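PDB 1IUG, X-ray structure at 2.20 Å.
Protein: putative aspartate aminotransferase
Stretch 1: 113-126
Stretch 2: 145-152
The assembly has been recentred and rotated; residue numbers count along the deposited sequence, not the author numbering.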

# COMPACT_ATOMS: atom_id res chain seq x y z
N ARG A 113 6.90 32.42 -6.55
CA ARG A 113 6.78 33.70 -5.86
C ARG A 113 5.29 33.86 -5.56
O ARG A 113 4.45 33.43 -6.36
CB ARG A 113 7.19 34.86 -6.78
CG ARG A 113 8.49 34.68 -7.55
CD ARG A 113 9.70 34.51 -6.66
NE ARG A 113 10.90 34.17 -7.43
CZ ARG A 113 11.39 34.90 -8.44
NH1 ARG A 113 10.80 36.02 -8.82
NH2 ARG A 113 12.47 34.48 -9.08
N PRO A 114 4.93 34.47 -4.42
CA PRO A 114 3.52 34.66 -4.06
C PRO A 114 2.75 35.45 -5.13
O PRO A 114 1.55 35.24 -5.34
CB PRO A 114 3.62 35.46 -2.76
CG PRO A 114 4.87 34.92 -2.14
CD PRO A 114 5.82 34.86 -3.31
N GLU A 115 3.46 36.32 -5.84
CA GLU A 115 2.87 37.14 -6.89
C GLU A 115 2.53 36.31 -8.13
O GLU A 115 1.65 36.68 -8.91
CB GLU A 115 3.81 38.28 -7.29
CG GLU A 115 4.51 38.98 -6.13
CD GLU A 115 5.76 38.25 -5.68
OE1 GLU A 115 6.68 38.08 -6.52
OE2 GLU A 115 5.83 37.87 -4.50
N ASP A 116 3.22 35.19 -8.31
CA ASP A 116 2.98 34.33 -9.46
C ASP A 116 1.69 33.52 -9.37
O ASP A 116 1.10 33.17 -10.39
CB ASP A 116 4.16 33.39 -9.68
CG ASP A 116 5.46 34.12 -9.98
OD1 ASP A 116 5.41 35.33 -10.32
OD2 ASP A 116 6.53 33.49 -9.88
N VAL A 117 1.26 33.22 -8.15
CA VAL A 117 0.04 32.45 -7.95
C VAL A 117 -1.17 33.30 -7.60
O VAL A 117 -2.27 32.78 -7.40
CB VAL A 117 0.23 31.35 -6.87
CG1 VAL A 117 1.34 30.39 -7.29
CG2 VAL A 117 0.54 31.97 -5.50
N ALA A 118 -0.97 34.62 -7.54
CA ALA A 118 -2.07 35.53 -7.24
C ALA A 118 -2.90 35.75 -8.51
O ALA A 118 -2.92 36.84 -9.07
CB ALA A 118 -1.52 36.86 -6.70
N LYS A 119 -3.54 34.68 -8.97
CA LYS A 119 -4.37 34.66 -10.17
C LYS A 119 -5.81 34.37 -9.79
O LYS A 119 -6.07 33.43 -9.05
CB LYS A 119 -3.96 33.51 -11.09
CG LYS A 119 -2.60 33.47 -11.75
CD LYS A 119 -2.35 34.65 -12.66
CE LYS A 119 -0.98 34.52 -13.33
NZ LYS A 119 -0.25 33.27 -12.94
N GLU A 120 -6.76 35.11 -10.36
CA GLU A 120 -8.17 34.86 -10.08
C GLU A 120 -8.70 33.89 -11.13
O GLU A 120 -8.20 33.86 -12.26
CB GLU A 120 -8.98 36.16 -10.10
CG GLU A 120 -8.85 36.96 -11.38
CD GLU A 120 -9.76 38.18 -11.41
OE1 GLU A 120 -9.86 38.89 -10.38
OE2 GLU A 120 -10.37 38.43 -12.48
N GLY A 121 -9.67 33.06 -10.75
CA GLY A 121 -10.26 32.11 -11.69
C GLY A 121 -9.92 30.64 -11.51
O GLY A 121 -10.30 29.81 -12.34
N TYR A 122 -9.21 30.30 -10.43
CA TYR A 122 -8.83 28.91 -10.20
C TYR A 122 -9.51 28.31 -8.98
O TYR A 122 -9.69 28.98 -7.96
CB TYR A 122 -7.31 28.77 -10.07
CG TYR A 122 -6.56 29.35 -11.25
CD1 TYR A 122 -6.27 30.71 -11.29
CD2 TYR A 122 -6.19 28.56 -12.33
CE1 TYR A 122 -5.63 31.27 -12.39
CE2 TYR A 122 -5.53 29.11 -13.44
CZ TYR A 122 -5.26 30.47 -13.46
OH TYR A 122 -4.63 31.05 -14.53
N ALA A 123 -9.92 27.06 -9.11
CA ALA A 123 -10.58 26.34 -8.03
C ALA A 123 -9.56 25.85 -6.99
O ALA A 123 -9.90 25.65 -5.83
CB ALA A 123 -11.37 25.17 -8.59
N GLY A 124 -8.31 25.67 -7.43
CA GLY A 124 -7.29 25.19 -6.51
C GLY A 124 -5.85 25.43 -6.91
O GLY A 124 -5.54 25.78 -8.05
N LEU A 125 -4.97 25.27 -5.92
CA LEU A 125 -3.52 25.42 -6.07
C LEU A 125 -2.87 24.20 -5.41
O LEU A 125 -3.26 23.79 -4.31
CB LEU A 125 -3.04 26.69 -5.36
CG LEU A 125 -1.52 26.89 -5.26
CD1 LEU A 125 -0.90 27.09 -6.63
CD2 LEU A 125 -1.21 28.07 -4.36
N LEU A 126 -1.93 23.58 -6.12
CA LEU A 126 -1.24 22.41 -5.59
C LEU A 126 0.22 22.79 -5.42
O LEU A 126 0.87 23.24 -6.37
CB LEU A 126 -1.38 21.22 -6.53
CG LEU A 126 -2.81 20.70 -6.76
CD1 LEU A 126 -2.77 19.55 -7.77
CD2 LEU A 126 -3.43 20.27 -5.44
N ARG A 145 -1.90 32.30 1.06
CA ARG A 145 -2.78 33.45 1.20
C ARG A 145 -2.81 34.41 0.01
O ARG A 145 -3.80 35.10 -0.19
CB ARG A 145 -2.64 34.17 2.57
CG ARG A 145 -1.66 35.31 2.70
CD ARG A 145 -0.24 34.90 2.43
NE ARG A 145 0.70 35.92 2.91
CZ ARG A 145 1.10 36.05 4.17
NH1 ARG A 145 0.64 35.22 5.11
NH2 ARG A 145 1.97 36.99 4.49
N ALA A 146 -1.76 34.38 -0.81
CA ALA A 146 -1.72 35.21 -2.01
C ALA A 146 -2.76 34.64 -2.98
O ALA A 146 -3.50 35.39 -3.62
CB ALA A 146 -0.33 35.17 -2.64
N PHE A 147 -2.84 33.31 -3.03
CA PHE A 147 -3.80 32.61 -3.88
C PHE A 147 -5.22 32.79 -3.34
O PHE A 147 -6.17 32.99 -4.10
CB PHE A 147 -3.44 31.12 -3.95
CG PHE A 147 -4.41 30.30 -4.75
CD1 PHE A 147 -4.35 30.27 -6.14
CD2 PHE A 147 -5.39 29.54 -4.11
CE1 PHE A 147 -5.24 29.50 -6.89
CE2 PHE A 147 -6.29 28.77 -4.85
CZ PHE A 147 -6.21 28.75 -6.24
N LYS A 148 -5.37 32.70 -2.01
CA LYS A 148 -6.66 32.85 -1.34
C LYS A 148 -7.26 34.25 -1.51
O LYS A 148 -8.49 34.40 -1.52
CB LYS A 148 -6.51 32.56 0.16
CG LYS A 148 -6.47 31.10 0.60
CD LYS A 148 -7.74 30.35 0.21
CE LYS A 148 -7.72 28.89 0.68
NZ LYS A 148 -6.50 28.48 1.41
N GLU A 149 -6.41 35.26 -1.59
CA GLU A 149 -6.87 36.64 -1.76
C GLU A 149 -7.63 36.82 -3.06
O GLU A 149 -8.63 37.54 -3.12
CB GLU A 149 -5.69 37.63 -1.75
CG GLU A 149 -5.19 37.99 -0.36
CD GLU A 149 -4.10 39.05 -0.37
OE1 GLU A 149 -3.95 39.76 -1.39
OE2 GLU A 149 -3.39 39.17 0.65
N LYS A 150 -7.15 36.16 -4.11
CA LYS A 150 -7.76 36.22 -5.43
C LYS A 150 -8.77 35.10 -5.66
O LYS A 150 -9.60 35.17 -6.57
CB LYS A 150 -6.67 36.19 -6.51
CG LYS A 150 -5.74 37.40 -6.48
CD LYS A 150 -6.53 38.70 -6.70
CE LYS A 150 -5.65 39.95 -6.68
NZ LYS A 150 -4.20 39.68 -6.45
N ASN A 151 -8.71 34.06 -4.82
CA ASN A 151 -9.62 32.92 -4.93
C ASN A 151 -10.13 32.53 -3.54
O ASN A 151 -9.74 31.50 -2.98
CB ASN A 151 -8.92 31.72 -5.58
CG ASN A 151 -8.33 32.05 -6.94
OD1 ASN A 151 -9.03 32.02 -7.95
ND2 ASN A 151 -7.04 32.37 -6.96
N PRO A 152 -11.04 33.35 -2.97
CA PRO A 152 -11.64 33.15 -1.65
C PRO A 152 -12.28 31.77 -1.45
O PRO A 152 -12.33 31.27 -0.33
CB PRO A 152 -12.70 34.25 -1.59
CG PRO A 152 -12.10 35.33 -2.42
CD PRO A 152 -11.59 34.56 -3.61
O HOH W 1 -11.88 33.97 -8.39

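A helix that packs against an irregular chain segment meets a general difficulty: the segment has backbone amides and carbonyls with no regular partners, and something must satisfy them. In this putative aspartate aminotransferase N151 meets the polar need, while F147, four residues earlier and within the helix, supplies an apolar surface. Stretch 2 opens in a helix that begins earlier in the chain and leads on to N151 and P152. Stretch 1 starts with helical backbone angles at 114-116 but without the regular bonds, runs through an irregular loop, and enters a strand at G124. The two backbones come close enough for the CA atoms of A118 and F147 to lie 4.8 Å apart, and those of E120 and K150 4.9 Å. Together the stretches bury 541 Å² of surface.

The polar part of the contact is concentrated on the carboxamide of N151. The CA-to-CB bond of N151 points toward stretch 1, and with chi1 in the m well both ends of the amide are used. ND2 of N151 donates to O of K119 at 2.5 Å, a very short bond, and also to O of F147 at 3.1 Å within its own stretch, so the same nitrogen ties the loop to the helix. OD1 of N151 accepts from N of Y122 at 3.0 Å and, weakly, from N of G121 at 3.1 Å. Asparagine suits this buried site because its short side chain carries a donor and an acceptor together, and the loop offers a carbonyl and two amides within their reach. The turn also depends on G121, whose phi of 108° would jam a CB against the preceding carbonyl oxygen. Water 1 adds a lesser link, donating to O of K150 at 3.2 Å and accepting weakly from N of G121 at 3.4 Å.

F147 supplies the apolar counterpart and has the largest covered area of any residue here, 119 Å². Its CA-to-CB bond points sideways, but chi1 in the t well brings the ring nearer to stretch 1. CB of L125 sits over one face, 3.6 Å from the ring centroid and only 1° off the normal, a well-centred CH-pi contact, while CD2 of L125 reaches within 3.8 Å of CB of F147. At the ring edge, CB of Y122 approaches CE1 of F147 at 3.9 Å and O of V117 lies 3.5 Å from CD1 of F147. The flat ring also fits closely against the main chain at G124, whose C is 3.4 Å from CZ of F147.

Where the backbones run close, small residues serve well. CB of A146 points toward stretch 1 and rests 3.3 Å from O of P114 and 4.0 Å from CB of P114; A118 brings its CA to 3.9 Å from O of A146. Farther out, K150 rests the near part of its aliphatic chain on the loop, with its CG 3.9 Å from C of A118 and its CB 3.8 Å from O of K119.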